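Local coordinates for malonyl-CoA decarboxylase (PDB 4KSA), which probably catalyses the decarboxylation of malonyl-CoA to acetyl-CoA and carbon dioxide, at residues A[193-198]-A[265-270]; A[306-311]-A[363-368]; A[356-361]-A[393-398]; A[387-392]-A[435-440]. One frame throughout, in Å; residues are numbered along the deposited sequence.

Contact 1 (A[193-198]-A[265-270]); sequences YEQVHT and FYSISN
Val196 and Ser267 mark the closest approach of the two backbones, with CA atoms 7.0 Å apart, where the loop after helix 184-193 passes strand 262-270 without backbone hydrogen bonds between them. The side chains therefore make the join. Tyr266 sends its hydroxyl to the imidazole, and His197 NE2 meets Tyr266 OH at 2.5 Å in a hydrogen bond that either group could donate. The hydroxyl lies at the imidazole edge, close to its plane, and the two rings cross nearly perpendicularly, their planes at 86°. Val196 packs against the rim of the phenol, its CG2 3.4 Å from Tyr266 CE1; a branched aliphatic suits this ring edge. A phenylalanine in place of Tyr266 would probably leave His197 NE2 without its mate here and the imidazole freer to turn. Farther along, Gln195 lays CG beside Ser269 OG at 3.3 Å. The chain bends at chi2 (-52°), and Gln195 NE2 makes a hydrogen bond of 2.6 Å to Tyr193 O. Ser267 OG is satisfied by Glu233 of the adjoining strand. A connecting loop thus packs by its side chains onto an inner strand of the mixed sheet, consistent with the acetyltransferase-like fold of the C-terminal domain.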
loop_
_atom_site.group_PDB
_atom_site.type_symbol
_atom_site.label_atom_id
_atom_site.label_comp_id
_atom_site.label_asym_id
_atom_site.label_seq_id
_atom_site.Cartn_x
_atom_site.Cartn_y
_atom_site.Cartn_z
ATOM N N TYR A 193 2.908 -27.423 -3.028
ATOM C CA TYR A 193 4.313 -27.311 -3.438
ATOM C C TYR A 193 5.321 -27.687 -2.333
ATOM O O TYR A 193 6.532 -27.689 -2.577
ATOM C CB TYR A 193 4.637 -25.872 -3.869
ATOM C CG TYR A 193 3.742 -25.248 -4.918
ATOM C CD1 TYR A 193 3.783 -23.871 -5.149
ATOM C CD2 TYR A 193 2.861 -26.018 -5.680
ATOM C CE1 TYR A 193 2.977 -23.274 -6.105
ATOM C CE2 TYR A 193 2.046 -25.429 -6.642
ATOM C CZ TYR A 193 2.111 -24.055 -6.849
ATOM O OH TYR A 193 1.311 -23.464 -7.801
ATOM N N GLU A 194 4.839 -27.979 -1.128
ATOM C CA GLU A 194 5.735 -28.324 -0.026
ATOM C C GLU A 194 6.578 -29.551 -0.370
ATOM O O GLU A 194 6.038 -30.590 -0.765
ATOM C CB GLU A 194 4.935 -28.582 1.260
ATOM C CG GLU A 194 5.792 -29.017 2.460
ATOM C CD GLU A 194 6.809 -27.966 2.895
ATOM O OE1 GLU A 194 7.799 -28.336 3.564
ATOM O OE2 GLU A 194 6.615 -26.771 2.582
ATOM N N GLN A 195 7.898 -29.416 -0.208
ATOM C CA GLN A 195 8.853 -30.492 -0.503
ATOM C C GLN A 195 9.161 -31.399 0.691
ATOM O O GLN A 195 8.602 -32.489 0.817
ATOM C CB GLN A 195 10.159 -29.895 -1.033
ATOM C CG GLN A 195 9.984 -29.095 -2.311
ATOM C CD GLN A 195 9.235 -29.873 -3.384
ATOM O OE1 GLN A 195 9.658 -30.958 -3.793
ATOM N NE2 GLN A 195 8.117 -29.322 -3.842
ATOM N N VAL A 196 10.061 -30.949 1.556
ATOM C CA VAL A 196 10.423 -31.718 2.741
ATOM C C VAL A 196 9.194 -32.084 3.578
ATOM O O VAL A 196 8.585 -33.136 3.374
ATOM C CB VAL A 196 11.414 -30.936 3.634
ATOM C CG1 VAL A 196 12.851 -31.222 3.211
ATOM C CG2 VAL A 196 11.124 -29.448 3.532
ATOM N N HIS A 197 8.832 -31.205 4.511
ATOM C CA HIS A 197 7.692 -31.418 5.408
ATOM C C HIS A 197 6.460 -32.045 4.756
ATOM O O HIS A 197 6.242 -31.909 3.550
ATOM C CB HIS A 197 7.296 -30.092 6.060
ATOM C CG HIS A 197 8.417 -29.423 6.789
ATOM N ND1 HIS A 197 9.027 -29.984 7.891
ATOM C CD2 HIS A 197 9.053 -28.250 6.563
ATOM C CE1 HIS A 197 9.990 -29.185 8.312
ATOM N NE2 HIS A 197 10.027 -28.126 7.523
ATOM N N THR A 198 5.664 -32.734 5.572
ATOM C CA THR A 198 4.436 -33.386 5.113
ATOM C C THR A 198 3.252 -32.511 5.509
ATOM O O THR A 198 3.121 -32.123 6.670
ATOM C CB THR A 198 4.248 -34.785 5.765
ATOM O OG1 THR A 198 5.375 -35.620 5.461
ATOM C CG2 THR A 198 2.974 -35.448 5.248
ATOM N N PHE A 265 19.572 -23.209 4.803
ATOM C CA PHE A 265 18.703 -23.498 3.681
ATOM C C PHE A 265 18.673 -25.000 3.572
ATOM O O PHE A 265 19.719 -25.629 3.477
ATOM C CB PHE A 265 19.306 -22.888 2.425
ATOM C CG PHE A 265 19.451 -21.414 2.511
ATOM C CD1 PHE A 265 18.342 -20.593 2.370
ATOM C CD2 PHE A 265 20.669 -20.844 2.843
ATOM C CE1 PHE A 265 18.438 -19.233 2.569
ATOM C CE2 PHE A 265 20.776 -19.473 3.046
ATOM C CZ PHE A 265 19.658 -18.668 2.911
ATOM N N TYR A 266 17.494 -25.595 3.593
ATOM C CA TYR A 266 17.463 -27.036 3.502
ATOM C C TYR A 266 16.489 -27.522 2.456
ATOM O O TYR A 266 16.280 -28.727 2.293
ATOM C CB TYR A 266 17.167 -27.643 4.881
ATOM C CG TYR A 266 15.793 -27.389 5.411
ATOM C CD1 TYR A 266 14.737 -28.246 5.090
ATOM C CD2 TYR A 266 15.537 -26.295 6.243
ATOM C CE1 TYR A 266 13.451 -28.025 5.591
ATOM C CE2 TYR A 266 14.249 -26.061 6.748
ATOM C CZ TYR A 266 13.215 -26.935 6.417
ATOM O OH TYR A 266 11.956 -26.720 6.912
ATOM N N SER A 267 15.906 -26.565 1.738
ATOM C CA SER A 267 14.952 -26.855 0.664
ATOM C C SER A 267 14.789 -25.676 -0.270
ATOM O O SER A 267 14.452 -24.585 0.170
ATOM C CB SER A 267 13.584 -27.202 1.229
ATOM O OG SER A 267 12.711 -27.567 0.178
ATOM N N ILE A 268 15.042 -25.890 -1.554
ATOM C CA ILE A 268 14.882 -24.829 -2.546
ATOM C C ILE A 268 14.162 -25.453 -3.718
ATOM O O ILE A 268 14.676 -26.400 -4.299
ATOM C CB ILE A 268 16.217 -24.293 -3.034
ATOM C CG1 ILE A 268 16.963 -23.656 -1.874
ATOM C CG2 ILE A 268 15.982 -23.259 -4.116
ATOM C CD1 ILE A 268 18.168 -22.903 -2.310
ATOM N N SER A 269 12.984 -24.942 -4.071
ATOM C CA SER A 269 12.226 -25.544 -5.166
ATOM C C SER A 269 11.609 -24.618 -6.194
ATOM O O SER A 269 11.146 -23.533 -5.856
ATOM C CB SER A 269 11.134 -26.452 -4.602
ATOM O OG SER A 269 10.787 -26.077 -3.287
ATOM N N ASN A 270 11.631 -25.056 -7.457
ATOM C CA ASN A 270 11.036 -24.310 -8.566
ATOM C C ASN A 270 9.631 -24.883 -8.675
ATOM O O ASN A 270 9.483 -26.059 -8.979
ATOM C CB ASN A 270 11.783 -24.572 -9.857
ATOM C CG ASN A 270 12.342 -23.306 -10.458
ATOM O OD1 ASN A 270 13.346 -22.768 -9.970
ATOM N ND2 ASN A 270 11.690 -22.805 -11.520
#

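Contact 2 (A[306-311]-A[363-368]); sequences SPVPGF and AYFLQA
The side chains of Val308 and Tyr364 run past one another in opposite senses, and the fit is one of small knobs against broad rings. The CG1 methyl of Val308 is the main bump: it sits at the edge of the phenol, 3.4 Å from Tyr364 CE2, and equally close to Phe365 CZ, so it fills the notch between the two rings. Its approach to Phe365 is tip to tip, with CG2 adding a second touch. A compact branched residue suits this narrow place. On the phenol face lies Phe311, whose ring edge points at it in an offset edge-to-face pair, planes at 60°; Phe311 CD1 is 3.6 Å from Tyr364 CD2. The CA of Phe311 also rests over that ring, 4.2 Å from the Tyr364 centroid, in a CH-pi contact. Tyr364 CG stands anti to the backbone N (chi1 172°), directed off the helix, and the ring beyond it lies against the type II turn Val308-Phe311. At the backbone angles of Gly310 a CB would jam against the carbonyl O of Pro309, which calls for glycine; it would also come near Tyr364 OH. An alanine at Tyr364 would probably open a gap between Val308 and Phe311, leaving Phe311 without the face its edge meets. Trp314 of helix 311-320 meets the Tyr364 ring as well. The turn thus packs against helix 347-367, with Val308 reaching Val412 of the sheet and Pro309 lying on helix 378-385.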
loop_
_atom_site.group_PDB
_atom_site.type_symbol
_atom_site.label_atom_id
_atom_site.label_comp_id
_atom_site.label_asym_id
_atom_site.label_seq_id
_atom_site.Cartn_x
_atom_site.Cartn_y
_atom_site.Cartn_z
ATOM N N SER A 306 22.333 -29.193 1.364
ATOM C CA SER A 306 21.871 -29.667 0.077
ATOM C C SER A 306 21.998 -31.156 -0.220
ATOM O O SER A 306 22.666 -31.906 0.491
ATOM C CB SER A 306 22.617 -28.895 -1.012
ATOM O OG SER A 306 22.682 -27.509 -0.698
ATOM N N PRO A 307 21.291 -31.610 -1.259
ATOM C CA PRO A 307 21.324 -33.005 -1.690
ATOM C C PRO A 307 22.304 -33.039 -2.857
ATOM O O PRO A 307 22.768 -31.989 -3.304
ATOM C CB PRO A 307 19.887 -33.269 -2.123
ATOM C CG PRO A 307 19.488 -31.977 -2.684
ATOM C CD PRO A 307 20.024 -30.985 -1.670
ATOM N N VAL A 308 22.635 -34.230 -3.336
ATOM C CA VAL A 308 23.562 -34.343 -4.453
ATOM C C VAL A 308 22.947 -35.319 -5.423
ATOM O O VAL A 308 23.487 -36.393 -5.666
ATOM C CB VAL A 308 24.940 -34.879 -4.007
ATOM C CG1 VAL A 308 25.928 -34.794 -5.164
ATOM C CG2 VAL A 308 25.432 -34.105 -2.789
ATOM N N PRO A 309 21.789 -34.953 -5.996
ATOM C CA PRO A 309 21.123 -35.843 -6.947
ATOM C C PRO A 309 22.057 -36.049 -8.124
ATOM O O PRO A 309 22.733 -35.121 -8.557
ATOM C CB PRO A 309 19.864 -35.058 -7.309
ATOM C CG PRO A 309 20.359 -33.647 -7.307
ATOM C CD PRO A 309 21.192 -33.600 -6.040
ATOM N N GLY A 310 22.137 -37.266 -8.626
ATOM C CA GLY A 310 23.022 -37.468 -9.752
ATOM C C GLY A 310 24.423 -37.901 -9.386
ATOM O O GLY A 310 25.237 -38.121 -10.285
ATOM N N PHE A 311 24.726 -37.997 -8.088
ATOM C CA PHE A 311 26.051 -38.470 -7.667
ATOM C C PHE A 311 26.024 -39.975 -7.873
ATOM O O PHE A 311 26.947 -40.543 -8.454
ATOM C CB PHE A 311 26.338 -38.177 -6.193
ATOM C CG PHE A 311 27.618 -38.813 -5.681
ATOM C CD1 PHE A 311 28.850 -38.476 -6.225
ATOM C CD2 PHE A 311 27.582 -39.762 -4.654
ATOM C CE1 PHE A 311 30.036 -39.077 -5.757
ATOM C CE2 PHE A 311 28.756 -40.363 -4.182
ATOM C CZ PHE A 311 29.981 -40.021 -4.735
ATOM N N ALA A 363 35.997 -35.369 -6.713
ATOM C CA ALA A 363 36.327 -35.309 -8.131
ATOM C C ALA A 363 35.027 -35.017 -8.875
ATOM O O ALA A 363 35.019 -34.294 -9.870
ATOM C CB ALA A 363 36.922 -36.623 -8.602
ATOM N N TYR A 364 33.931 -35.588 -8.382
ATOM C CA TYR A 364 32.620 -35.359 -8.976
ATOM C C TYR A 364 32.371 -33.840 -8.997
ATOM O O TYR A 364 32.291 -33.208 -10.050
ATOM C CB TYR A 364 31.553 -36.059 -8.130
ATOM C CG TYR A 364 30.134 -35.746 -8.525
ATOM C CD1 TYR A 364 29.672 -36.018 -9.807
ATOM C CD2 TYR A 364 29.242 -35.201 -7.605
ATOM C CE1 TYR A 364 28.351 -35.760 -10.171
ATOM C CE2 TYR A 364 27.913 -34.940 -7.956
ATOM C CZ TYR A 364 27.476 -35.226 -9.241
ATOM O OH TYR A 364 26.165 -35.002 -9.587
ATOM N N PHE A 365 32.278 -33.265 -7.811
ATOM C CA PHE A 365 32.046 -31.849 -7.667
ATOM C C PHE A 365 33.074 -30.964 -8.339
ATOM O O PHE A 365 32.713 -30.043 -9.068
ATOM C CB PHE A 365 31.975 -31.497 -6.187
ATOM C CG PHE A 365 30.690 -31.894 -5.536
ATOM C CD1 PHE A 365 30.691 -32.542 -4.308
ATOM C CD2 PHE A 365 29.471 -31.565 -6.120
ATOM C CE1 PHE A 365 29.497 -32.851 -3.668
ATOM C CE2 PHE A 365 28.273 -31.868 -5.490
ATOM C CZ PHE A 365 28.283 -32.511 -4.261
ATOM N N LEU A 366 34.354 -31.228 -8.106
ATOM C CA LEU A 366 35.389 -30.384 -8.685
ATOM C C LEU A 366 35.850 -30.698 -10.097
ATOM O O LEU A 366 36.381 -29.815 -10.776
ATOM C CB LEU A 366 36.607 -30.342 -7.766
ATOM C CG LEU A 366 36.526 -29.399 -6.566
ATOM C CD1 LEU A 366 35.255 -29.619 -5.803
ATOM C CD2 LEU A 366 37.709 -29.644 -5.667
ATOM N N GLN A 367 35.643 -31.928 -10.558
ATOM C CA GLN A 367 36.099 -32.308 -11.895
ATOM C C GLN A 367 35.014 -32.681 -12.902
ATOM O O GLN A 367 35.151 -32.397 -14.087
ATOM C CB GLN A 367 37.106 -33.459 -11.783
ATOM C CG GLN A 367 38.467 -33.068 -11.206
ATOM C CD GLN A 367 39.247 -34.266 -10.666
ATOM O OE1 GLN A 367 39.322 -35.323 -11.308
ATOM N NE2 GLN A 367 39.840 -34.101 -9.485
ATOM N N ALA A 368 33.943 -33.313 -12.440
ATOM C CA ALA A 368 32.853 -33.721 -13.331
ATOM C C ALA A 368 32.075 -32.542 -13.929
ATOM O O ALA A 368 31.417 -31.785 -13.209
ATOM C CB ALA A 368 31.893 -34.650 -12.584
#

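Contact 3 (A[356-361]-A[393-398]); sequences IVLQLA and LNFLGD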
loop_
_atom_site.group_PDB
_atom_site.type_symbol
_atom_site.label_atom_id
_atom_site.label_comp_id
_atom_site.label_asym_id
_atom_site.label_seq_id
_atom_site.Cartn_x
_atom_site.Cartn_y
_atom_site.Cartn_z
ATOM N N ILE A 356 36.787 -43.456 0.793
ATOM C CA ILE A 356 36.760 -43.625 -0.650
ATOM C C ILE A 356 35.644 -42.801 -1.305
ATOM O O ILE A 356 35.877 -42.130 -2.315
ATOM C CB ILE A 356 36.631 -45.138 -1.068
ATOM C CG1 ILE A 356 36.524 -45.258 -2.600
ATOM C CG2 ILE A 356 35.400 -45.775 -0.424
ATOM C CD1 ILE A 356 37.600 -44.485 -3.386
ATOM N N VAL A 357 34.442 -42.832 -0.735
ATOM C CA VAL A 357 33.337 -42.075 -1.309
ATOM C C VAL A 357 33.595 -40.572 -1.304
ATOM O O VAL A 357 33.600 -39.938 -2.361
ATOM C CB VAL A 357 32.010 -42.377 -0.587
ATOM C CG1 VAL A 357 30.974 -41.353 -0.946
ATOM C CG2 VAL A 357 31.519 -43.740 -0.999
ATOM N N LEU A 358 33.820 -39.997 -0.130
ATOM C CA LEU A 358 34.079 -38.564 -0.038
ATOM C C LEU A 358 35.124 -38.109 -1.042
ATOM O O LEU A 358 35.055 -37.004 -1.563
ATOM C CB LEU A 358 34.548 -38.191 1.365
ATOM C CG LEU A 358 33.509 -38.379 2.464
ATOM C CD1 LEU A 358 34.087 -37.951 3.794
ATOM C CD2 LEU A 358 32.274 -37.570 2.133
ATOM N N GLN A 359 36.099 -38.960 -1.316
ATOM C CA GLN A 359 37.142 -38.593 -2.255
ATOM C C GLN A 359 36.644 -38.656 -3.694
ATOM O O GLN A 359 37.106 -37.907 -4.548
ATOM C CB GLN A 359 38.348 -39.503 -2.078
ATOM C CG GLN A 359 39.547 -39.057 -2.884
ATOM C CD GLN A 359 40.579 -40.148 -2.998
ATOM O OE1 GLN A 359 41.149 -40.594 -1.992
ATOM N NE2 GLN A 359 40.823 -40.601 -4.234
ATOM N N LEU A 360 35.715 -39.563 -3.966
ATOM C CA LEU A 360 35.155 -39.674 -5.303
ATOM C C LEU A 360 34.218 -38.482 -5.495
ATOM O O LEU A 360 34.180 -37.861 -6.569
ATOM C CB LEU A 360 34.375 -40.978 -5.446
ATOM C CG LEU A 360 35.228 -42.228 -5.623
ATOM C CD1 LEU A 360 34.351 -43.468 -5.594
ATOM C CD2 LEU A 360 35.977 -42.116 -6.942
ATOM N N ALA A 361 33.477 -38.157 -4.439
ATOM C CA ALA A 361 32.553 -37.037 -4.477
ATOM C C ALA A 361 33.304 -35.766 -4.858
ATOM O O ALA A 361 32.826 -34.975 -5.666
ATOM C CB ALA A 361 31.886 -36.869 -3.137
ATOM N N LEU A 393 31.487 -31.906 2.800
ATOM C CA LEU A 393 30.801 -33.085 2.283
ATOM C C LEU A 393 30.299 -33.883 3.477
ATOM O O LEU A 393 31.076 -34.256 4.340
ATOM C CB LEU A 393 31.767 -33.917 1.440
ATOM C CG LEU A 393 32.546 -33.136 0.377
ATOM C CD1 LEU A 393 33.378 -34.088 -0.460
ATOM C CD2 LEU A 393 31.579 -32.384 -0.512
ATOM N N ASN A 394 29.001 -34.148 3.532
ATOM C CA ASN A 394 28.444 -34.863 4.667
ATOM C C ASN A 394 28.116 -36.314 4.399
ATOM O O ASN A 394 26.986 -36.639 4.042
ATOM C CB ASN A 394 27.184 -34.156 5.162
ATOM C CG ASN A 394 27.447 -32.734 5.583
ATOM O OD1 ASN A 394 28.232 -32.482 6.494
ATOM N ND2 ASN A 394 26.798 -31.789 4.914
ATOM N N PHE A 395 29.097 -37.191 4.595
ATOM C CA PHE A 395 28.883 -38.616 4.385
ATOM C C PHE A 395 27.695 -39.061 5.241
ATOM O O PHE A 395 27.587 -38.685 6.410
ATOM C CB PHE A 395 30.134 -39.413 4.786
ATOM C CG PHE A 395 30.054 -40.874 4.432
ATOM C CD1 PHE A 395 30.231 -41.295 3.114
ATOM C CD2 PHE A 395 29.744 -41.823 5.399
ATOM C CE1 PHE A 395 30.093 -42.640 2.766
ATOM C CE2 PHE A 395 29.603 -43.170 5.056
ATOM C CZ PHE A 395 29.777 -43.577 3.740
ATOM N N LEU A 396 26.802 -39.848 4.649
ATOM C CA LEU A 396 25.625 -40.353 5.351
ATOM C C LEU A 396 24.779 -39.287 6.044
ATOM O O LEU A 396 24.328 -39.473 7.169
ATOM C CB LEU A 396 26.044 -41.421 6.361
ATOM C CG LEU A 396 26.357 -42.785 5.741
ATOM C CD1 LEU A 396 26.817 -43.787 6.797
ATOM C CD2 LEU A 396 25.098 -43.279 5.056
ATOM N N GLY A 397 24.562 -38.168 5.363
ATOM C CA GLY A 397 23.745 -37.117 5.935
ATOM C C GLY A 397 22.269 -37.470 5.822
ATOM O O GLY A 397 21.463 -37.103 6.680
ATOM N N ASP A 398 21.909 -38.194 4.768
ATOM C CA ASP A 398 20.521 -38.581 4.566
ATOM C C ASP A 398 20.390 -40.064 4.227
ATOM O O ASP A 398 20.671 -40.485 3.105
ATOM C CB ASP A 398 19.909 -37.727 3.451
ATOM C CG ASP A 398 18.486 -38.124 3.124
ATOM O OD1 ASP A 398 17.716 -38.398 4.072
ATOM O OD2 ASP A 398 18.132 -38.150 1.926
#
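Leu358 reaches from helix 347-367 with one methyl, CD2, and lodges it between Leu393 and Phe395. Its CG stands anti to the carbonyl carbon (chi1 -66°), beside the backbone N. The methyl lies 3.8 Å from Leu393 CB and 3.9 Å from Phe395 CB, so a single branch bridges the end of the strand and the turn that follows it. Leu393 CD1 is anti to CA (chi2 -175°), and this extended branch passes alongside Leu358 in the opposite sense, to sit 3.5 Å from the backbone Leu358 O and 4.1 Å from Ala361 CB. Alanine suits that position, because its lone methyl lets the leucine tip come up close to the helix. Strand 389-394 is the outermost strand at this end of the mixed sheet, and the contact is a helix packing on a sheet edge in an alpha/beta domain. The strand then gives way to a type II turn from Asn394 to Gly397, with Phe395 in its second position. The CB of Phe395 points toward the helix. The phenyl presents its edge, not a face: Val357 CB lies 3.9 Å from Phe395 CE1, near the plane of that ring, and the two side chains cross at about a right angle. Val357 suits the spot because its branching at CB widens the surface met by this edge, Val357 CG1 also touching Phe395 CD1. Leu353 and Lys354 of the same helix also touch the phenyl.

Contact 4 (A[387-392]-A[435-440]); sequences GARLDR and AAASAV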
loop_
_atom_site.group_PDB
_atom_site.type_symbol
_atom_site.label_atom_id
_atom_site.label_comp_id
_atom_site.label_asym_id
_atom_site.label_seq_id
_atom_site.Cartn_x
_atom_site.Cartn_y
_atom_site.Cartn_z
ATOM N N GLY A 387 26.820 -17.684 -6.185
ATOM C CA GLY A 387 27.989 -17.189 -5.481
ATOM C C GLY A 387 28.438 -17.945 -4.241
ATOM O O GLY A 387 29.272 -17.448 -3.490
ATOM N N ALA A 388 27.903 -19.138 -4.009
ATOM C CA ALA A 388 28.308 -19.894 -2.836
ATOM C C ALA A 388 29.624 -20.619 -3.058
ATOM O O ALA A 388 30.160 -20.649 -4.175
ATOM C CB ALA A 388 27.240 -20.878 -2.448
ATOM N N ARG A 389 30.116 -21.190 -1.958
ATOM C CA ARG A 389 31.367 -21.946 -1.872
ATOM C C ARG A 389 31.040 -23.358 -1.402
ATOM O O ARG A 389 30.239 -23.528 -0.484
ATOM C CB ARG A 389 32.295 -21.279 -0.839
ATOM C CG ARG A 389 33.499 -22.123 -0.377
ATOM C CD ARG A 389 34.403 -21.357 0.604
ATOM N NE ARG A 389 34.119 -21.672 2.006
ATOM C CZ ARG A 389 34.332 -20.835 3.026
ATOM N NH1 ARG A 389 34.047 -21.204 4.272
ATOM N NH2 ARG A 389 34.813 -19.618 2.802
ATOM N N LEU A 390 31.633 -24.371 -2.036
ATOM C CA LEU A 390 31.408 -25.753 -1.607
ATOM C C LEU A 390 32.220 -25.899 -0.310
ATOM O O LEU A 390 33.442 -25.955 -0.348
ATOM C CB LEU A 390 31.904 -26.717 -2.674
ATOM C CG LEU A 390 31.840 -28.189 -2.271
ATOM C CD1 LEU A 390 30.440 -28.553 -1.787
ATOM C CD2 LEU A 390 32.251 -29.043 -3.466
ATOM N N ASP A 391 31.532 -25.970 0.825
ATOM C CA ASP A 391 32.194 -25.999 2.120
ATOM C C ASP A 391 32.433 -27.333 2.844
ATOM O O ASP A 391 33.436 -27.477 3.539
ATOM C CB ASP A 391 31.452 -25.043 3.059
ATOM C CG ASP A 391 32.356 -24.423 4.106
ATOM O OD1 ASP A 391 33.363 -23.790 3.720
ATOM O OD2 ASP A 391 32.047 -24.556 5.315
ATOM N N ARG A 392 31.538 -28.302 2.713
ATOM C CA ARG A 392 31.749 -29.574 3.385
ATOM C C ARG A 392 30.921 -30.703 2.807
ATOM O O ARG A 392 29.797 -30.493 2.390
ATOM C CB ARG A 392 31.457 -29.441 4.882
ATOM C CG ARG A 392 30.733 -30.647 5.482
ATOM C CD ARG A 392 31.104 -30.870 6.928
ATOM N NE ARG A 392 31.038 -29.643 7.707
ATOM C CZ ARG A 392 29.972 -29.228 8.388
ATOM N NH1 ARG A 392 30.027 -28.080 9.063
ATOM N NH2 ARG A 392 28.862 -29.961 8.405
ATOM N N ALA A 435 34.320 -22.520 -6.481
ATOM C CA ALA A 435 34.669 -22.029 -5.164
ATOM C C ALA A 435 34.436 -23.122 -4.138
ATOM O O ALA A 435 33.322 -23.321 -3.634
ATOM C CB ALA A 435 33.866 -20.782 -4.821
ATOM N N ALA A 436 35.518 -23.833 -3.838
ATOM C CA ALA A 436 35.498 -24.923 -2.876
ATOM C C ALA A 436 36.463 -24.611 -1.751
ATOM O O ALA A 436 37.383 -23.813 -1.925
ATOM C CB ALA A 436 35.904 -26.215 -3.561
ATOM N N ALA A 437 36.241 -25.237 -0.600
ATOM C CA ALA A 437 37.099 -25.059 0.567
ATOM C C ALA A 437 38.247 -26.066 0.463
ATOM O O ALA A 437 38.086 -27.125 -0.146
ATOM C CB ALA A 437 36.301 -25.315 1.837
ATOM N N SER A 438 39.400 -25.742 1.051
ATOM C CA SER A 438 40.559 -26.651 1.017
ATOM C C SER A 438 40.171 -28.033 1.532
ATOM O O SER A 438 40.476 -29.047 0.909
ATOM C CB SER A 438 41.700 -26.099 1.871
ATOM O OG SER A 438 42.172 -24.864 1.358
ATOM N N ALA A 439 39.483 -28.063 2.666
ATOM C CA ALA A 439 39.049 -29.314 3.260
ATOM C C ALA A 439 38.454 -30.290 2.236
ATOM O O ALA A 439 38.394 -31.496 2.484
ATOM C CB ALA A 439 38.030 -29.029 4.359
ATOM N N VAL A 440 38.018 -29.780 1.088
ATOM C CA VAL A 440 37.423 -30.641 0.069
ATOM C C VAL A 440 38.245 -30.654 -1.215
ATOM O O VAL A 440 38.311 -31.661 -1.919
ATOM C CB VAL A 440 35.955 -30.191 -0.248
ATOM C CG1 VAL A 440 35.944 -28.832 -0.899
ATOM C CG2 VAL A 440 35.277 -31.198 -1.142
#
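Leu390 spends both its backbone polar groups on the segment 435-440. Its N donates to Ala435 O at 2.6 Å, while its O accepts from Ala437 N at 2.9 Å. Ala436, directly across from Leu390, makes no backbone hydrogen bond to it, and the two bonds straddle this residue as in a parallel bridge. Weaker CA-H...O contacts reinforce the pair: Arg389 CA stands 3.0 Å from Ala435 O, and Ala436 CA lies 3.4 Å from Leu390 O. Three successive alanines suit such close backbones, since their single methyls take little room; Ala436 CB still packs on Leu390 CB at 4.1 Å. Beside the bridge, Arg389 NE and NH1 both find their acceptor in Asp391 OD1. The guanidinium grips side-on, NE at 2.8 Å and NH1 at 2.7 Å from Asp391 OD1, so one oxygen takes both bonds. It lies close to the guanidinium plane, and both nitrogens approach from the same face of the carboxylate. The methyl of Ala437 lies 3.8 Å from Asp391 OD1. Elsewhere, Gly387 O is bonded by Asn424 ND2, and Asp391 and Arg392 of strand 389-394 both face Asn413 of strand 411-416, a classic beta bulge. The edge strand is thus paired by 411-416 along one side and, on the other, by a single parallel bridge to the chain leading into helix 438-441.

How the contacts relate
Contact 1 comes first along the chain and closes before the others open. It stands apart, with its centre 20 to 23 Å from theirs, on an inner strand of the mixed sheet. Contacts 2, 3 and 4 cluster, their centres 10 to 14 Å from one another. Contacts 2 and 3 share helix 347-367, contacts 3 and 4 share strand 389-394, and both pairs touch: Phe311 CE1 lies 3.5 Å from Ala361 CA, and Leu393 CD1 lies 3.5 Å from Val440 CG2. Leu390 also packs on Phe365 and Leu366, joining contacts 2 and 4. The segments of contact 3 alternate along the chain with those of contacts 2 and 4, so helix, edge strand and C-terminal segment form one continuous packed region.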